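Long-range contact in MxaA (PDB 4W4T), which is a nonribosomal peptide synthetase of the myxalamid PKS-NRPS pathway whose terminal reductase domain, the part in this chain, binds NADPH and reductively releases the product: residues A[59-64]-A[146-151]. Sequence-based numbering, arbitrary orientation.
Sequences LLTGAT and IYHNGA
Leu-59 and Leu-60 run alongside Ile-146 and Tyr-147 as neighbouring parallel strands of the Rossmann fold, here in the NADPH-binding reductase domain. The strand end is buried and regular: Tyr-147 N donates to Leu-59 O at 2.8 Å and Thr-61 N to Tyr-147 O at 3.0 Å, both nearly straight. Leu-60 and Tyr-147 share one face, under helix 66-78, where Leu-60 CD1 packs 3.7 Å from Tyr-147 CB; Leu-59 and Ile-146 meet on the other, against helix 159-177. Packing is tightest just beyond, where Gly-62 and Gly-150 come within 3.8 Å, CA to CA, and a side chain on Gly-62 would run into Asn-149 O. Thr-61 OG1, placed between backbone N and carbonyl carbon (chi1 61°), accepts from Gly-150 N at 2.9 Å and hydrogen-bonds His-148 ND1 at the ring edge at 2.7 Å; Asn-149 N bonds weakly to both OG1 and Thr-61 O. A valine in its place would probably leave Gly-150 N and His-148 ND1 without their shared partner and the ring freer to turn. On the looser, partly exposed side, Asn-149 and Ala-151 bind NADPH, which is not bound to this chain in the model; Asn-149 ND2 stays 4.0 Å from Gly-62 O. Across the ring, His-148 NE2 is hydrogen-bonded to Thr-170 OG1.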
loop_
_atom_site.group_PDB
_atom_site.type_symbol
_atom_site.label_atom_id
_atom_site.label_comp_id
_atom_site.label_asym_id
_atom_site.label_seq_id
_atom_site.Cartn_x
_atom_site.Cartn_y
_atom_site.Cartn_z
ATOM N N LEU A 59 -1.774 28.048 -21.489
ATOM C CA LEU A 59 -1.746 27.512 -20.140
ATOM C C LEU A 59 -1.452 26.012 -20.154
ATOM O O LEU A 59 -2.164 25.244 -20.796
ATOM C CB LEU A 59 -3.067 27.763 -19.418
ATOM C CG LEU A 59 -3.136 27.139 -18.018
ATOM C CD1 LEU A 59 -2.184 27.810 -17.046
ATOM C CD2 LEU A 59 -4.566 27.149 -17.470
ATOM N N LEU A 60 -0.403 25.614 -19.448
ATOM C CA LEU A 60 -0.064 24.198 -19.308
ATOM C C LEU A 60 -0.303 23.735 -17.882
ATOM O O LEU A 60 0.196 24.326 -16.933
ATOM C CB LEU A 60 1.400 23.942 -19.696
ATOM C CG LEU A 60 1.920 22.502 -19.548
ATOM C CD1 LEU A 60 1.114 21.529 -20.416
ATOM C CD2 LEU A 60 3.413 22.449 -19.891
ATOM N N THR A 61 -1.074 22.672 -17.721
ATOM C CA THR A 61 -1.137 22.026 -16.427
ATOM C C THR A 61 -0.244 20.782 -16.472
ATOM O O THR A 61 -0.143 20.097 -17.503
ATOM C CB THR A 61 -2.596 21.644 -16.016
ATOM O OG1 THR A 61 -3.154 20.722 -16.953
ATOM C CG2 THR A 61 -3.486 22.871 -15.967
ATOM N N GLY A 62 0.406 20.502 -15.352
ATOM C CA GLY A 62 1.164 19.280 -15.204
ATOM C C GLY A 62 2.636 19.444 -15.532
ATOM O O GLY A 62 3.326 18.447 -15.745
ATOM N N ALA A 63 3.126 20.685 -15.538
ATOM C CA ALA A 63 4.533 20.946 -15.839
ATOM C C ALA A 63 5.513 20.294 -14.858
ATOM O O ALA A 63 6.705 20.172 -15.170
ATOM C CB ALA A 63 4.792 22.452 -15.897
ATOM N N THR A 64 5.042 19.878 -13.686
ATOM C CA THR A 64 5.945 19.271 -12.709
ATOM C C THR A 64 5.957 17.736 -12.772
ATOM O O THR A 64 6.615 17.088 -11.958
ATOM C CB THR A 64 5.605 19.698 -11.252
ATOM O OG1 THR A 64 4.288 19.258 -10.909
ATOM C CG2 THR A 64 5.680 21.226 -11.091
ATOM N N ILE A 146 -5.214 26.049 -23.971
ATOM C CA ILE A 146 -4.921 25.249 -22.787
ATOM C C ILE A 146 -4.470 23.836 -23.155
ATOM O O ILE A 146 -5.137 23.149 -23.924
ATOM C CB ILE A 146 -6.156 25.134 -21.863
ATOM C CG1 ILE A 146 -6.608 26.524 -21.407
ATOM C CG2 ILE A 146 -5.834 24.261 -20.642
ATOM C CD1 ILE A 146 -8.076 26.608 -21.058
ATOM N N TYR A 147 -3.338 23.421 -22.603
ATOM C CA TYR A 147 -2.911 22.029 -22.650
ATOM C C TYR A 147 -3.110 21.457 -21.250
ATOM O O TYR A 147 -2.361 21.775 -20.330
ATOM C CB TYR A 147 -1.453 21.895 -23.104
ATOM C CG TYR A 147 -1.236 22.256 -24.570
ATOM C CD1 TYR A 147 -1.348 23.566 -25.004
ATOM C CD2 TYR A 147 -0.911 21.285 -25.509
ATOM C CE1 TYR A 147 -1.150 23.913 -26.337
ATOM C CE2 TYR A 147 -0.716 21.622 -26.846
ATOM C CZ TYR A 147 -0.844 22.941 -27.252
ATOM O OH TYR A 147 -0.637 23.282 -28.577
ATOM N N HIS A 148 -4.140 20.629 -21.095
ATOM C CA HIS A 148 -4.477 20.103 -19.779
ATOM C C HIS A 148 -3.900 18.689 -19.567
ATOM O O HIS A 148 -4.483 17.686 -19.981
ATOM C CB HIS A 148 -6.008 20.136 -19.587
ATOM C CG HIS A 148 -6.455 19.625 -18.248
ATOM N ND1 HIS A 148 -5.694 19.765 -17.111
ATOM C CD2 HIS A 148 -7.565 18.944 -17.879
ATOM C CE1 HIS A 148 -6.322 19.207 -16.089
ATOM N NE2 HIS A 148 -7.455 18.693 -16.531
ATOM N N ASN A 149 -2.730 18.639 -18.938
ATOM C CA ASN A 149 -2.014 17.393 -18.680
ATOM C C ASN A 149 -1.877 17.126 -17.173
ATOM O O ASN A 149 -1.260 16.147 -16.760
ATOM C CB ASN A 149 -0.624 17.433 -19.344
ATOM C CG ASN A 149 0.196 16.182 -19.063
ATOM O OD1 ASN A 149 -0.296 15.064 -19.193
ATOM N ND2 ASN A 149 1.433 16.371 -18.622
ATOM N N GLY A 150 -2.468 17.983 -16.349
ATOM C CA GLY A 150 -2.384 17.819 -14.909
ATOM C C GLY A 150 -3.409 16.802 -14.449
ATOM O O GLY A 150 -4.527 16.781 -14.964
ATOM N N ALA A 151 -3.016 15.954 -13.503
ATOM C CA ALA A 151 -3.880 14.898 -12.973
ATOM C C ALA A 151 -3.189 14.198 -11.818
ATOM O O ALA A 151 -1.964 14.172 -11.751
ATOM C CB ALA A 151 -4.236 13.884 -14.050
#